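Long-range contact in uncharacterized protein lp_1913 (Lactobacillus plantarum, PDB 3FLH), which is of unknown function but carries a rhodanese-like domain, a fold that in relatives handles sulfur transfer or phosphate chemistry: residues Y33-V38 with K51-M56. Residues are numbered along the deposited sequence; the frame is centred on the assembly and turned at random.
Sequences YVVLDV and KGAIAM
The selenomethionine Met56 runs alongside Leu36, both side chains directed to the same face of the parallel sheet. From CB outward, Met56 passes the carbonyl oxygen of Asp37, its CG lies anti to the backbone N (chi1 173°), and bends about the CB-CG and CG-SE bonds carry CE over the isobutyl fork, 3.3 Å from Leu36 CD1 and 3.4 Å from Leu36 CD2, a tight fit. Leu36 CD2 also rests 3.9 Å from Ile54 CB, and Ile54 continues the row, its CD1 pressing on Val34 CG1. An alanine in place of Leu36 would probably leave the Met56 methyl without its seat and open a gap between Ile54 and Met56. On the opposite face, Val35 CG1 meets Ala53 CB at 3.8 Å, while the Asp37 carboxylate turns from the edge strand to a salt bridge with Arg39.

Beneath the side chains the backbones pair in parallel. Ile54 grips strand 33-37 with both backbone polar atoms: its N donates to Val35 O at 2.8 Å, nearly straight, and its O accepts from Asp37 N at the same length. Met56 N then bonds Asp37 O, which Gln44 also reaches. Before strand 54-55 begins, where the chains draw apart, a water takes a hydrogen from Val35 N and gives one to Gly52 O, extending the pairing by one bridged step. Strand 73-77 flanks the other edge of 33-37, and helix 58-64 packs on Met56. Backbone hydrogen bonds thus fasten a short edge strand of the rhodanese-like domain, while apolar contacts from Val34 to Met56 line one face.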
# COMPACT_ATOMS: atom_id res chain seq x y z
N TYR B 33 21.35 -3.25 -10.38
CA TYR B 33 19.89 -3.31 -10.51
C TYR B 33 19.38 -3.04 -11.92
O TYR B 33 19.97 -2.25 -12.67
CB TYR B 33 19.25 -2.31 -9.54
CG TYR B 33 19.66 -2.50 -8.10
CD1 TYR B 33 19.32 -3.66 -7.40
CD2 TYR B 33 20.40 -1.52 -7.43
CE1 TYR B 33 19.72 -3.86 -6.08
CE2 TYR B 33 20.80 -1.71 -6.10
CZ TYR B 33 20.45 -2.88 -5.44
OH TYR B 33 20.85 -3.07 -4.13
N VAL B 34 18.29 -3.71 -12.28
CA VAL B 34 17.64 -3.52 -13.57
C VAL B 34 16.20 -3.16 -13.21
O VAL B 34 15.52 -3.92 -12.52
CB VAL B 34 17.65 -4.82 -14.42
CG1 VAL B 34 16.84 -4.61 -15.71
CG2 VAL B 34 19.08 -5.21 -14.76
N VAL B 35 15.76 -1.99 -13.65
CA VAL B 35 14.43 -1.49 -13.36
C VAL B 35 13.43 -1.95 -14.43
O VAL B 35 13.69 -1.82 -15.63
CB VAL B 35 14.44 0.07 -13.31
CG1 VAL B 35 13.05 0.61 -12.99
CG2 VAL B 35 15.43 0.55 -12.26
N LEU B 36 12.30 -2.49 -13.98
CA LEU B 36 11.24 -2.97 -14.87
C LEU B 36 9.97 -2.16 -14.66
O LEU B 36 9.43 -2.11 -13.56
CB LEU B 36 10.90 -4.44 -14.60
CG LEU B 36 12.05 -5.44 -14.61
CD1 LEU B 36 11.50 -6.84 -14.33
CD2 LEU B 36 12.76 -5.40 -15.97
N ASP B 37 9.51 -1.52 -15.73
CA ASP B 37 8.29 -0.72 -15.69
C ASP B 37 7.16 -1.71 -15.99
O ASP B 37 6.98 -2.11 -17.13
CB ASP B 37 8.34 0.36 -16.78
CG ASP B 37 7.22 1.37 -16.67
OD1 ASP B 37 6.06 0.96 -16.43
OD2 ASP B 37 7.49 2.59 -16.82
N VAL B 38 6.41 -2.10 -14.97
CA VAL B 38 5.34 -3.07 -15.18
C VAL B 38 3.95 -2.47 -15.41
O VAL B 38 2.95 -3.18 -15.29
CB VAL B 38 5.25 -4.07 -14.00
CG1 VAL B 38 6.60 -4.75 -13.81
CG2 VAL B 38 4.84 -3.35 -12.73
N LYS B 51 14.69 6.35 -15.99
CA LYS B 51 15.89 6.19 -16.81
C LYS B 51 16.38 4.74 -16.83
O LYS B 51 16.58 4.13 -15.78
CB LYS B 51 16.99 7.11 -16.28
CG LYS B 51 18.27 7.05 -17.08
CD LYS B 51 19.32 8.03 -16.56
CE LYS B 51 20.60 7.93 -17.39
NZ LYS B 51 20.35 8.24 -18.84
N GLY B 52 16.57 4.19 -18.03
CA GLY B 52 17.04 2.83 -18.16
C GLY B 52 16.03 1.73 -17.85
O GLY B 52 16.36 0.54 -17.90
N ALA B 53 14.79 2.11 -17.55
CA ALA B 53 13.77 1.12 -17.23
C ALA B 53 13.31 0.35 -18.45
O ALA B 53 13.14 0.91 -19.54
CB ALA B 53 12.57 1.80 -16.57
N ILE B 54 13.09 -0.95 -18.27
CA ILE B 54 12.64 -1.81 -19.34
C ILE B 54 11.12 -1.90 -19.30
O ILE B 54 10.54 -2.20 -18.26
CB ILE B 54 13.23 -3.22 -19.20
CG1 ILE B 54 14.76 -3.14 -19.21
CG2 ILE B 54 12.73 -4.11 -20.33
CD1 ILE B 54 15.44 -4.46 -18.91
N ALA B 55 10.48 -1.61 -20.43
CA ALA B 55 9.02 -1.66 -20.51
C ALA B 55 8.57 -3.12 -20.50
O ALA B 55 8.81 -3.86 -21.46
CB ALA B 55 8.53 -0.96 -21.78
N MSE B 56 7.93 -3.52 -19.42
CA MSE B 56 7.46 -4.89 -19.27
C MSE B 56 6.12 -4.97 -18.53
O MSE B 56 6.08 -5.21 -17.32
CB MSE B 56 8.51 -5.71 -18.53
CG MSE B 56 8.06 -7.11 -18.18
SE MSE B 56 9.41 -8.40 -18.60
CE MSE B 56 10.82 -7.78 -17.46
O HOH W 1 17.32 -0.62 -15.68